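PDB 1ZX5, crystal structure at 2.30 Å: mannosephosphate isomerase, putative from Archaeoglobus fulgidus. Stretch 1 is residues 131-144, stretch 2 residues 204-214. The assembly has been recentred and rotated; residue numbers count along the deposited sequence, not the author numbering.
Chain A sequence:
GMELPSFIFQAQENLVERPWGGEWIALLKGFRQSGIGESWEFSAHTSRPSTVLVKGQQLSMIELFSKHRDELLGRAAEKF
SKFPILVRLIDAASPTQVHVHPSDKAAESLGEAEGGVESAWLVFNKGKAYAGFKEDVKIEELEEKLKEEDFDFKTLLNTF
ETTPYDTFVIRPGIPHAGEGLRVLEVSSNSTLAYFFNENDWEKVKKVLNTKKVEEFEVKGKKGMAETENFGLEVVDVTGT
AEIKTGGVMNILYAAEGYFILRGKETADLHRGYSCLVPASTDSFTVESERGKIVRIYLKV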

# COMPACT_ATOMS: atom_id res chain seq x y z
N ALA A 131 10.07 0.98 12.65
CA ALA A 131 10.00 -0.40 12.18
C ALA A 131 11.09 -1.29 12.77
O ALA A 131 12.29 -1.02 12.59
N GLY A 132 10.67 -2.34 13.48
CA GLY A 132 11.55 -3.33 14.09
C GLY A 132 12.10 -2.85 15.43
O GLY A 132 12.38 -1.67 15.60
N PHE A 133 12.23 -3.77 16.39
CA PHE A 133 12.83 -3.41 17.68
C PHE A 133 14.29 -3.04 17.47
O PHE A 133 15.00 -3.69 16.69
N LYS A 134 14.74 -1.99 18.16
CA LYS A 134 16.14 -1.60 18.06
C LYS A 134 17.05 -2.43 18.98
O LYS A 134 18.25 -2.49 18.76
N GLU A 135 16.46 -3.09 19.98
CA GLU A 135 17.15 -4.09 20.79
C GLU A 135 16.20 -5.26 21.05
O GLU A 135 14.99 -5.11 20.91
N ASP A 136 16.76 -6.42 21.41
CA ASP A 136 15.96 -7.56 21.90
C ASP A 136 15.06 -7.12 23.05
O ASP A 136 15.47 -6.35 23.91
N VAL A 137 13.82 -7.60 23.05
CA VAL A 137 12.88 -7.31 24.14
C VAL A 137 12.25 -8.61 24.63
O VAL A 137 12.25 -9.61 23.92
N LYS A 138 11.74 -8.58 25.86
CA LYS A 138 11.01 -9.72 26.40
C LYS A 138 9.52 -9.40 26.40
O LYS A 138 9.10 -8.33 26.83
N ILE A 139 8.71 -10.33 25.90
CA ILE A 139 7.25 -10.19 25.90
C ILE A 139 6.71 -9.71 27.25
O ILE A 139 5.88 -8.80 27.29
N GLU A 140 7.20 -10.31 28.33
CA GLU A 140 6.76 -10.00 29.69
C GLU A 140 7.02 -8.54 30.07
O GLU A 140 6.21 -7.92 30.76
N GLU A 141 8.16 -8.01 29.63
CA GLU A 141 8.51 -6.63 29.92
C GLU A 141 7.69 -5.63 29.10
O GLU A 141 7.38 -4.54 29.58
N LEU A 142 7.31 -6.01 27.87
CA LEU A 142 6.37 -5.23 27.07
C LEU A 142 5.00 -5.16 27.74
O LEU A 142 4.36 -4.11 27.76
N GLU A 143 4.55 -6.29 28.29
CA GLU A 143 3.31 -6.37 29.08
C GLU A 143 3.29 -5.48 30.32
O GLU A 143 2.25 -4.92 30.66
N GLU A 144 4.42 -5.38 31.01
CA GLU A 144 4.57 -4.43 32.12
C GLU A 144 4.24 -3.02 31.65
O GLU A 144 3.55 -2.28 32.34
N VAL A 204 -0.81 -10.40 19.38
CA VAL A 204 0.54 -9.83 19.34
C VAL A 204 1.59 -10.85 19.81
O VAL A 204 2.59 -11.05 19.13
N LYS A 205 1.34 -11.49 20.95
CA LYS A 205 2.28 -12.46 21.52
C LYS A 205 2.60 -13.62 20.57
O LYS A 205 3.73 -14.09 20.51
N LYS A 206 1.60 -14.05 19.82
CA LYS A 206 1.76 -15.14 18.86
C LYS A 206 2.51 -14.81 17.56
O LYS A 206 3.02 -15.71 16.90
N VAL A 207 2.58 -13.53 17.19
CA VAL A 207 3.14 -13.16 15.88
C VAL A 207 4.35 -12.23 15.97
O VAL A 207 5.09 -12.10 15.01
N LEU A 208 4.53 -11.59 17.12
CA LEU A 208 5.54 -10.53 17.26
C LEU A 208 6.98 -11.05 17.23
O LEU A 208 7.35 -11.97 17.98
N ASN A 209 7.79 -10.45 16.35
CA ASN A 209 9.24 -10.63 16.36
C ASN A 209 9.83 -9.74 17.47
O ASN A 209 9.85 -8.51 17.35
N THR A 210 10.30 -10.37 18.54
CA THR A 210 10.84 -9.66 19.69
C THR A 210 12.36 -9.42 19.60
O THR A 210 12.94 -8.82 20.51
N LYS A 211 12.98 -9.88 18.51
CA LYS A 211 14.41 -9.69 18.29
C LYS A 211 14.74 -8.32 17.69
O LYS A 211 13.92 -7.73 16.98
N LYS A 212 15.95 -7.86 17.97
CA LYS A 212 16.54 -6.70 17.32
C LYS A 212 16.49 -6.87 15.80
O LYS A 212 16.81 -7.94 15.27
N VAL A 213 16.05 -5.82 15.12
CA VAL A 213 16.04 -5.81 13.67
C VAL A 213 17.00 -4.71 13.21
O VAL A 213 16.93 -3.58 13.69
N GLU A 214 17.92 -5.07 12.32
CA GLU A 214 18.84 -4.09 11.74
C GLU A 214 18.10 -3.20 10.74
O GLU A 214 17.16 -3.65 10.09

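Stretch 2 meets stretch 1 first through Val204 and Lys205. The CA-to-CB bond of Val204 points toward stretch 1, yet the nearest approach, Val204 CG1 to Ile139 CD1, is 5.0 Å. Lys205 reaches further: with chi1 m, chi2 t, chi3 m and chi4 t, its aliphatic portion lies beside the opposing helix, CD standing 3.9 Å from Ile139 CG2 and 3.4 Å from Glu143 OE2. The charges are less intimate, since Lys205 NZ is 4.2 Å from Glu143 OE2, beyond a salt bridge. Lys206 points away, and Val207 is out of reach.

Leu208, in the t,p rotamer, points toward stretch 1 and supplies an apolar junction. Its CD2 lies 3.7 Å from Leu142 CD1, 3.8 Å from Phe133 CE2 and 4.1 Å from Ile139 CD1, so one methyl group touches three side chains. Ile139 and Leu142 both direct CA-to-CB toward stretch 2; Leu142 is m,t, whereas Ile139 has an off-well chi1 of -92°.

Asn209 turns its side chain (chi1 t) to its own stretch, where Lys211 N donates to Asn209 OD1 at 3.0 Å. Its backbone carbonyl meets the Phe133 ring at the edge: Asn209 O is 3.2 Å from Phe133 CD2. Phe133 (chi1 m) leaves its backbone sideways, but the end of its side chain comes nearer stretch 2. Water 1 bridges the backbones here, accepting from Phe133 N at 3.1 Å and donating to Asn209 O at 2.8 Å and Lys211 O at 3.0 Å.

Thr210 (chi1 p) packs through carbon: its CG2 is 3.9 Å from Ile139 CG1, and its CB is 3.9 Å from Val137 CG2. Its carbonyl anchors the same region, as Val137 N donates to Thr210 O at 3.0 Å and 164°.

Lys211 points away overall, although its CB lies 4.0 Å from Asp136 OD1. Asp136 OD1 accepts from Lys212 N at 2.8 Å, with an N-H...O angle of 174°, a nearly linear bond; the CA-to-CB bond of Asp136 (chi1 m) runs sideways, but the end of its side chain comes nearer stretch 2. Lys212 is extended, all four chi angles t, and its CG passes 3.2 Å from Lys134 O. Lys212 NZ lies 4.3 Å from Glu135 OE2, too far for a salt bridge, but forms a long one, 3.6 Å, with Glu214 OE2.

Val213 (chi1 t) closes the contact. Its N donates to Phe133 O at 2.8 Å and 172°, while its CB sits 3.9 Å from Gly132 CA. An ideal CB on Gly132 would fall 2.7 Å from Val213 CB, a clash, and Gly132's positive phi independently favours glycine.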

# COMPACT_ATOMS: atom_id res chain seq x y z
CB ALA A 131 10.05 -0.45 10.62
CB PHE A 133 12.69 -4.54 18.71
CG PHE A 133 11.31 -4.69 19.24
CD1 PHE A 133 10.69 -3.66 19.95
CD2 PHE A 133 10.59 -5.88 19.03
CE1 PHE A 133 9.39 -3.81 20.44
CE2 PHE A 133 9.29 -6.03 19.51
CZ PHE A 133 8.69 -5.00 20.21
CB LYS A 134 16.32 -0.08 18.27
CG LYS A 134 15.97 0.44 19.64
CD LYS A 134 15.79 1.94 19.58
CE LYS A 134 15.69 2.53 20.98
NZ LYS A 134 15.25 3.96 20.91
CB GLU A 135 17.63 -3.51 22.13
CG GLU A 135 18.69 -2.38 22.04
CD GLU A 135 20.02 -2.80 21.38
OE1 GLU A 135 20.48 -3.95 21.58
OE2 GLU A 135 20.62 -1.95 20.67
CB ASP A 136 16.87 -8.69 22.39
CG ASP A 136 17.57 -9.44 21.26
OD1 ASP A 136 17.41 -9.09 20.07
OD2 ASP A 136 18.31 -10.39 21.58
CB VAL A 137 11.75 -6.28 23.73
CG1 VAL A 137 12.34 -4.93 23.36
CG2 VAL A 137 10.88 -6.83 22.60
CB LYS A 138 11.49 -10.03 27.83
CG LYS A 138 12.98 -10.36 27.95
CD LYS A 138 13.30 -10.81 29.38
CE LYS A 138 14.77 -10.61 29.73
NZ LYS A 138 15.65 -11.73 29.26
CB ILE A 139 6.54 -11.50 25.43
CG1 ILE A 139 6.29 -11.48 23.92
CG2 ILE A 139 5.20 -11.70 26.15
CD1 ILE A 139 5.32 -10.38 23.43
CB GLU A 140 7.45 -10.90 30.73
CG GLU A 140 7.28 -12.41 30.51
CD GLU A 140 8.21 -12.99 29.43
OE1 GLU A 140 9.27 -12.38 29.14
OE2 GLU A 140 7.87 -14.06 28.88
CB GLU A 141 10.03 -6.41 29.79
CG GLU A 141 10.80 -6.97 31.01
CD GLU A 141 12.30 -7.17 30.78
OE1 GLU A 141 12.84 -6.68 29.76
OE2 GLU A 141 12.94 -7.83 31.64
CB LEU A 142 6.22 -5.82 25.66
CG LEU A 142 7.41 -5.80 24.69
CD1 LEU A 142 7.02 -6.49 23.40
CD2 LEU A 142 7.88 -4.39 24.42
CB GLU A 143 3.02 -7.81 29.49
CG GLU A 143 2.19 -8.57 28.50
CD GLU A 143 2.07 -10.05 28.83
OE1 GLU A 143 1.54 -10.38 29.91
OE2 GLU A 143 2.50 -10.88 28.00
CB GLU A 144 5.98 -4.45 32.71
CG GLU A 144 6.35 -5.72 33.47
CD GLU A 144 5.36 -6.04 34.58
OE1 GLU A 144 5.41 -5.39 35.65
OE2 GLU A 144 4.52 -6.96 34.38
CB VAL A 204 0.65 -8.52 20.20
CG1 VAL A 204 2.10 -8.07 20.33
CG2 VAL A 204 -0.21 -7.41 19.61
CB LYS A 205 1.74 -13.03 22.83
CG LYS A 205 1.76 -12.05 23.99
CD LYS A 205 1.55 -12.77 25.33
CE LYS A 205 0.15 -13.35 25.45
NZ LYS A 205 -0.16 -13.87 26.83
CB LYS A 206 0.39 -15.74 18.56
CG LYS A 206 -0.13 -16.55 19.76
CD LYS A 206 -1.52 -17.04 19.52
CE LYS A 206 -2.02 -17.90 20.68
NZ LYS A 206 -3.51 -18.00 20.60
CB VAL A 207 2.06 -12.56 14.92
CG1 VAL A 207 0.80 -13.43 14.90
CG2 VAL A 207 1.70 -11.13 15.31
CB LEU A 208 5.29 -9.71 18.53
CG LEU A 208 6.27 -8.55 18.79
CD1 LEU A 208 6.17 -7.48 17.69
CD2 LEU A 208 6.04 -7.96 20.19
CB ASN A 209 9.83 -10.29 14.99
CG ASN A 209 11.33 -10.62 14.86
OD1 ASN A 209 12.02 -10.90 15.85
ND2 ASN A 209 11.83 -10.57 13.63
CB THR A 210 10.53 -10.39 21.01
OG1 THR A 210 10.93 -11.76 20.91
CG2 THR A 210 9.02 -10.30 21.34
CB LYS A 211 15.00 -10.77 17.36
CG LYS A 211 14.84 -12.20 17.82
CD LYS A 211 15.27 -12.39 19.27
CE LYS A 211 14.58 -13.60 19.89
NZ LYS A 211 14.82 -13.66 21.36
CB LYS A 212 17.98 -6.51 17.79
CG LYS A 212 18.67 -5.29 17.20
CD LYS A 212 20.12 -5.18 17.68
CE LYS A 212 20.81 -4.00 16.99
NZ LYS A 212 22.28 -3.95 17.30
CB VAL A 213 14.60 -5.61 13.11
CG1 VAL A 213 14.61 -5.32 11.63
CG2 VAL A 213 13.76 -6.84 13.40
CB GLU A 214 20.01 -4.78 11.05
CG GLU A 214 20.84 -5.72 11.93
CD GLU A 214 21.55 -5.01 13.07
OE1 GLU A 214 21.90 -3.82 12.92
OE2 GLU A 214 21.78 -5.65 14.12
O HOH W 1 11.40 -6.66 15.85